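PDB 3RHE: NAD-dependent benzaldehyde dehydrogenase from Legionella pneumophila, which is of unproven activity but belongs to the glyoxalase/bleomycin resistance/dioxygenase superfamily, despite a name implying aldehyde oxidation. Local coordinates for residues Asp82-Gln87 with Tyr106-Val111. Numbering follows the deposited sequence.
Sequences DEIHRQ and YTFVGV
Phe-108, one of the alternate side chains of strand 105-111 that face helix 78-90, meets His-85, and aromatic packing carries most of this contact. The imidazole presents its edge to the phenyl face in an edge-to-face pair, ring centroids 5.0 Å apart and planes at 79°. At the near edge His-85 CD2 lies 3.8 Å from Phe-108 CD2. The same face receives a CH-pi contact: His-85 CB stands 4.0 Å from the Phe-108 ring centroid, displaced toward the rim. With chi1 at 79°, the phenyl group of Phe-108 lies between its own backbone N and carbonyl carbon, and its far end reaches the helix backbone, CZ coming within 3.5 Å of His-85 CA. Apolar packing adds Ile-84, whose CG2 is 4.2 Å from Phe-108 CZ; Trp-88 makes a further edge-to-face pair with Phe-108.

Polar bonding across the two segments is confined to one hydrogen bond beside the aromatic packing. Tyr-106 OH donates to the syn lone pair of Asp-82 OD1, 2.7 Å away, with carboxylate and ring planes nearly perpendicular. The segments 82-87 and 106-111 run nearly parallel, at 19°, as a helix laid against one side of a mixed sheet, consistent with the βαβββ module of the vicinal oxygen chelate fold.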
loop_
_atom_site.group_PDB
_atom_site.type_symbol
_atom_site.label_atom_id
_atom_site.label_comp_id
_atom_site.label_asym_id
_atom_site.label_seq_id
_atom_site.Cartn_x
_atom_site.Cartn_y
_atom_site.Cartn_z
ATOM N N ASP A 82 10.724 9.783 6.333
ATOM C CA ASP A 82 11.496 10.923 5.826
ATOM C C ASP A 82 12.901 10.510 5.403
ATOM O O ASP A 82 13.416 10.970 4.386
ATOM C CB ASP A 82 11.591 12.043 6.873
ATOM C CG ASP A 82 10.269 12.744 7.090
ATOM O OD1 ASP A 82 9.474 12.829 6.126
ATOM O OD2 ASP A 82 10.025 13.197 8.222
ATOM N N GLU A 83 13.522 9.647 6.194
ATOM C CA GLU A 83 14.879 9.198 5.884
ATOM C C GLU A 83 14.902 8.456 4.544
ATOM O O GLU A 83 15.775 8.702 3.716
ATOM C CB GLU A 83 15.424 8.343 7.030
ATOM C CG GLU A 83 16.695 7.539 6.739
ATOM C CD GLU A 83 17.882 8.403 6.319
ATOM O OE1 GLU A 83 17.908 9.615 6.623
ATOM O OE2 GLU A 83 18.801 7.850 5.681
ATOM N N ILE A 84 13.937 7.560 4.311
ATOM C CA ILE A 84 13.915 6.856 3.035
ATOM C C ILE A 84 13.607 7.821 1.893
ATOM O O ILE A 84 14.124 7.680 0.792
ATOM C CB ILE A 84 12.912 5.677 3.018
ATOM C CG1 ILE A 84 13.232 4.687 4.140
ATOM C CG2 ILE A 84 12.953 4.990 1.654
ATOM C CD1 ILE A 84 12.198 3.604 4.341
ATOM N N HIS A 85 12.753 8.806 2.153
ATOM C CA HIS A 85 12.463 9.793 1.128
ATOM C C HIS A 85 13.736 10.519 0.684
ATOM O O HIS A 85 13.955 10.748 -0.503
ATOM C CB HIS A 85 11.442 10.816 1.618
ATOM C CG HIS A 85 11.156 11.886 0.613
ATOM N ND1 HIS A 85 11.606 13.182 0.753
ATOM C CD2 HIS A 85 10.495 11.844 -0.569
ATOM C CE1 HIS A 85 11.219 13.894 -0.289
ATOM N NE2 HIS A 85 10.548 13.104 -1.110
ATOM N N ARG A 86 14.566 10.887 1.653
ATOM C CA ARG A 86 15.847 11.510 1.352
ATOM C C ARG A 86 16.733 10.595 0.508
ATOM O O ARG A 86 17.301 11.023 -0.494
ATOM C CB ARG A 86 16.561 11.891 2.649
ATOM C CG ARG A 86 17.899 12.564 2.431
ATOM C CD ARG A 86 18.370 13.254 3.695
ATOM N NE ARG A 86 18.773 12.315 4.738
ATOM C CZ ARG A 86 19.358 12.684 5.877
ATOM N NH1 ARG A 86 19.612 13.970 6.102
ATOM N NH2 ARG A 86 19.697 11.774 6.787
ATOM N N GLN A 87 16.844 9.329 0.905
ATOM C CA GLN A 87 17.653 8.377 0.144
ATOM C C GLN A 87 17.155 8.255 -1.301
ATOM O O GLN A 87 17.952 8.257 -2.242
ATOM C CB GLN A 87 17.651 6.988 0.801
ATOM C CG GLN A 87 18.421 6.885 2.103
ATOM C CD GLN A 87 18.175 5.563 2.812
ATOM O OE1 GLN A 87 18.394 5.436 4.019
ATOM N NE2 GLN A 87 17.710 4.573 2.065
ATOM N N TYR A 106 1.481 8.184 7.550
ATOM C CA TYR A 106 2.405 9.086 6.874
ATOM C C TYR A 106 3.155 8.353 5.772
ATOM O O TYR A 106 3.698 7.271 6.001
ATOM C CB TYR A 106 3.372 9.631 7.915
ATOM C CG TYR A 106 4.296 10.728 7.475
ATOM C CD1 TYR A 106 3.809 11.982 7.109
ATOM C CD2 TYR A 106 5.675 10.539 7.501
ATOM C CE1 TYR A 106 4.675 13.016 6.749
ATOM C CE2 TYR A 106 6.544 11.555 7.142
ATOM C CZ TYR A 106 6.043 12.791 6.769
ATOM O OH TYR A 106 6.923 13.790 6.409
ATOM N N THR A 107 3.194 8.944 4.580
ATOM C CA THR A 107 3.495 8.163 3.384
ATOM C C THR A 107 4.009 9.001 2.219
ATOM O O THR A 107 3.728 10.191 2.131
ATOM C CB THR A 107 2.217 7.379 2.924
ATOM O OG1 THR A 107 2.544 6.463 1.877
ATOM C CG2 THR A 107 1.152 8.336 2.414
ATOM N N PHE A 108 4.762 8.365 1.328
ATOM C CA PHE A 108 5.090 8.959 0.041
ATOM C C PHE A 108 5.159 7.854 -1.007
ATOM O O PHE A 108 5.249 6.674 -0.664
ATOM C CB PHE A 108 6.380 9.809 0.092
ATOM C CG PHE A 108 7.658 9.011 0.049
ATOM C CD1 PHE A 108 8.234 8.525 1.217
ATOM C CD2 PHE A 108 8.308 8.788 -1.156
ATOM C CE1 PHE A 108 9.415 7.796 1.180
ATOM C CE2 PHE A 108 9.496 8.071 -1.197
ATOM C CZ PHE A 108 10.048 7.572 -0.025
ATOM N N VAL A 109 5.080 8.215 -2.281
ATOM C CA VAL A 109 5.160 7.183 -3.329
ATOM C C VAL A 109 6.046 7.551 -4.510
ATOM O O VAL A 109 6.038 8.688 -4.991
ATOM C CB VAL A 109 3.765 6.621 -3.781
ATOM C CG1 VAL A 109 2.647 7.551 -3.448
ATOM C CG2 VAL A 109 3.749 6.207 -5.278
ATOM N N GLY A 110 6.838 6.574 -4.934
ATOM C CA GLY A 110 7.641 6.701 -6.129
ATOM C C GLY A 110 7.150 5.760 -7.214
ATOM O O GLY A 110 6.178 5.025 -7.017
ATOM N N VAL A 111 7.806 5.796 -8.367
ATOM C CA VAL A 111 7.501 4.847 -9.434
ATOM C C VAL A 111 8.781 4.331 -10.049
ATOM O O VAL A 111 9.810 5.016 -10.050
ATOM C CB VAL A 111 6.647 5.463 -10.562
ATOM C CG1 VAL A 111 5.241 5.749 -10.072
ATOM C CG2 VAL A 111 7.318 6.714 -11.141
#